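Local coordinates for protein scribble homolog (Homo sapiens, PDB 6EEY) that binds the C-terminal PDZ ligands of the alpha1D-adrenergic receptor through its PDZ domains and probably serves as a cell-polarity scaffold, at residues Ile9-Gly14 with Asp88-Leu93. The protein carries 1 engineered substitution. Numbering follows the deposited sequence.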
ATOM      1  N   ILE A   9      -5.143   2.738  10.593  1.00  4.21           N
ATOM      2  CA  ILE A   9      -5.902   1.498  10.639  1.00  3.54           C
ATOM      3  C   ILE A   9      -5.419   0.667  11.808  1.00  3.48           C
ATOM      4  O   ILE A   9      -4.223   0.415  11.948  1.00  3.38           O
ATOM      5  CB  ILE A   9      -5.801   0.747   9.303  1.00  4.12           C
ATOM      6  CG1 ILE A   9      -6.444   1.622   8.218  1.00  6.54           C
ATOM      7  CG2 ILE A   9      -6.459  -0.601   9.386  1.00  4.80           C
ATOM      8  CD1 ILE A   9      -6.144   1.166   6.817  1.00  6.35           C
ATOM      9  N   GLN A  10      -6.343   0.249  12.657  1.00  3.90           N
ATOM     10  CA  GLN A  10      -5.973  -0.591  13.781  1.00  3.57           C
ATOM     11  C   GLN A  10      -5.609  -1.985  13.304  1.00  3.81           C
ATOM     12  O   GLN A  10      -6.168  -2.493  12.332  1.00  4.63           O
ATOM     13  CB  GLN A  10      -7.124  -0.658  14.770  1.00  5.17           C
ATOM     14  CG  GLN A  10      -7.446   0.694  15.390  1.00 10.26           C
ATOM     15  CD  GLN A  10      -8.329   0.597  16.629  1.00 14.20           C
ATOM     16  OE1 GLN A  10      -8.441  -0.460  17.255  1.00 21.12           O
ATOM     17  NE2 GLN A  10      -8.953   1.708  16.994  1.00 18.03           N
ATOM     18  N   LYS A  11      -4.681  -2.620  14.005  1.00  3.69           N
ATOM     19  CA  LYS A  11      -4.327  -3.993  13.691  1.00  3.83           C
ATOM     20  C   LYS A  11      -3.756  -4.630  14.946  1.00  3.82           C
ATOM     21  O   LYS A  11      -3.379  -3.945  15.901  1.00  3.81           O
ATOM     22  CB  LYS A  11      -3.314  -4.069  12.550  1.00  3.66           C
ATOM     23  CG  LYS A  11      -1.955  -3.476  12.842  1.00  3.88           C
ATOM     24  CD  LYS A  11      -1.097  -3.505  11.591  1.00  4.41           C
ATOM     25  CE  LYS A  11       0.352  -3.161  11.848  1.00  4.74           C
ATOM     26  NZ  LYS A  11       0.983  -4.178  12.739  1.00  4.29           N
ATOM     27  N   ALA A  12      -3.679  -5.952  14.941  1.00  4.11           N
ATOM     28  CA  ALA A  12      -2.980  -6.626  16.025  1.00  4.47           C
ATOM     29  C   ALA A  12      -1.486  -6.330  15.873  1.00  4.29           C
ATOM     30  O   ALA A  12      -0.997  -6.112  14.767  1.00  4.00           O
ATOM     31  CB  ALA A  12      -3.260  -8.120  16.003  1.00  5.01           C
ATOM     32  N   PRO A  13      -0.746  -6.256  16.977  1.00  5.09           N
ATOM     33  CA  PRO A  13       0.600  -5.676  16.912  1.00  5.72           C
ATOM     34  C   PRO A  13       1.574  -6.412  16.036  1.00  5.83           C
ATOM     35  O   PRO A  13       2.523  -5.784  15.549  1.00  6.93           O
ATOM     36  CB  PRO A  13       1.073  -5.677  18.374  1.00 10.34           C
ATOM     37  CG  PRO A  13      -0.062  -6.048  19.186  1.00  6.82           C
ATOM     38  CD  PRO A  13      -1.199  -6.486  18.353  1.00  4.91           C
ATOM     39  N   GLY A  14       1.399  -7.709  15.828  1.00  5.68           N
ATOM     40  CA  GLY A  14       2.250  -8.489  14.960  1.00  6.96           C
ATOM     41  C   GLY A  14       1.673  -8.758  13.588  1.00  6.87           C
ATOM     42  O   GLY A  14       2.331  -9.404  12.767  1.00  9.11           O
ATOM     43  N   ASP A  88       0.243  -1.437  16.800  1.00  3.90           N
ATOM     44  CA  ASP A  88      -1.191  -1.676  16.891  1.00  4.78           C
ATOM     45  C   ASP A  88      -1.989  -0.780  15.957  1.00  3.78           C
ATOM     46  O   ASP A  88      -3.222  -0.851  15.939  1.00  4.26           O
ATOM     47  CB  ASP A  88      -1.682  -1.638  18.341  1.00  6.92           C
ATOM     48  CG  ASP A  88      -1.408  -0.355  19.033  1.00  8.89           C
ATOM     49  OD1 ASP A  88      -1.318   0.693  18.378  1.00  9.85           O
ATOM     50  OD2 ASP A  88      -1.292  -0.389  20.280  1.00  9.05           O
ATOM     51  N   THR A  89      -1.326   0.049  15.174  1.00  4.42           N
ATOM     52  CA  THR A  89      -1.974   0.709  14.054  1.00  4.89           C
ATOM     53  C   THR A  89      -0.956   0.750  12.923  1.00  4.50           C
ATOM     54  O   THR A  89       0.241   0.522  13.121  1.00  5.46           O
ATOM     55  CB  THR A  89      -2.400   2.143  14.380  1.00  6.49           C
ATOM     56  OG1 THR A  89      -1.233   2.919  14.664  1.00  8.41           O
ATOM     57  CG2 THR A  89      -3.355   2.207  15.561  1.00  7.54           C
ATOM     58  N   LEU A  90      -1.433   1.054  11.729  1.00  3.92           N
ATOM     59  CA  LEU A  90      -0.578   1.276  10.579  1.00  3.28           C
ATOM     60  C   LEU A  90      -1.239   2.378   9.776  1.00  3.84           C
ATOM     61  O   LEU A  90      -2.463   2.401   9.633  1.00  4.71           O
ATOM     62  CB  LEU A  90      -0.414  -0.019   9.795  1.00  6.22           C
ATOM     63  CG  LEU A  90       0.541   0.085   8.606  1.00  5.29           C
ATOM     64  CD1 LEU A  90       1.359  -1.186   8.476  1.00  9.76           C
ATOM     65  CD2 LEU A  90      -0.237   0.360   7.327  1.00  6.58           C
ATOM     66  N   THR A  91      -0.448   3.289   9.244  1.00  3.25           N
ATOM     67  CA  THR A  91      -0.989   4.425   8.509  1.00  4.77           C
ATOM     68  C   THR A  91      -0.670   4.284   7.031  1.00  4.13           C
ATOM     69  O   THR A  91       0.424   3.856   6.655  1.00  5.18           O
ATOM     70  CB  THR A  91      -0.423   5.727   9.077  1.00  7.19           C
ATOM     71  OG1 THR A  91      -0.852   5.875  10.442  1.00 10.57           O
ATOM     72  CG2 THR A  91      -0.849   6.935   8.273  1.00 10.56           C
ATOM     73  N   VAL A  92      -1.632   4.633   6.200  1.00  4.22           N
ATOM     74  CA  VAL A  92      -1.417   4.648   4.764  1.00  3.47           C
ATOM     75  C   VAL A  92      -1.836   5.999   4.222  1.00  3.13           C
ATOM     76  O   VAL A  92      -2.767   6.638   4.731  1.00  4.16           O
ATOM     77  CB  VAL A  92      -2.169   3.523   4.023  1.00  4.95           C
ATOM     78  CG1 VAL A  92      -1.605   2.162   4.431  1.00  5.91           C
ATOM     79  CG2 VAL A  92      -3.666   3.594   4.274  1.00  5.34           C
ATOM     80  N   LEU A  93      -1.185   6.404   3.155  1.00  2.86           N
ATOM     81  CA  LEU A  93      -1.553   7.594   2.394  1.00  2.74           C
ATOM     82  C   LEU A  93      -2.026   7.114   1.039  1.00  3.26           C
ATOM     83  O   LEU A  93      -1.255   6.483   0.306  1.00  3.76           O
ATOM     84  CB  LEU A  93      -0.350   8.518   2.230  1.00  3.66           C
ATOM     85  CG  LEU A  93      -0.633   9.898   1.645  1.00  4.06           C
ATOM     86  CD1 LEU A  93      -1.458  10.737   2.620  1.00  6.17           C
ATOM     87  CD2 LEU A  93       0.647  10.620   1.291  1.00  4.97           C
TER
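Lys11 runs its CD and CE over Leu90 CB, and its NZ is hydrogen-bonded to the backbone O of Ser85, Gly87 and Glu15. A weak fourth hydrogen bond runs from Lys11 NZ to Ala12 O at 3.4 Å. The carbonyls come from the loop before 88-93 and from the turn that follows strand 5-10. A bend at chi4 (64°) turns NZ out of the line of the otherwise extended chain. On the way the methylenes cross Leu90 obliquely, with Lys11 CE 3.8 Å from Leu90 CB.

Ile9 and Gln10 pair antiparallel with Leu90 and Thr89. Ile9 and Leu90 exchange two hydrogen bonds, Ile9 N to Leu90 O and Leu90 N to Ile9 O, each 2.9 Å. Just past the paired residues, where both chains are loop, Lys11 N donates a hydrogen bond to Asp88 O at 3.0 Å, from 58° above the carbonyl plane. Ile9, Leu90 and Val92 face the buried side, where Ile9 CD1 lies 4.3 Å from Val92 CG2. Gln10 and Thr89 form a non-hydrogen-bonded pair on the other face. The contact joins strand 5-10 to strand 89-94, the first and last strands of the domain, an antiparallel pairing of terminal strands characteristic of the PDZ fold.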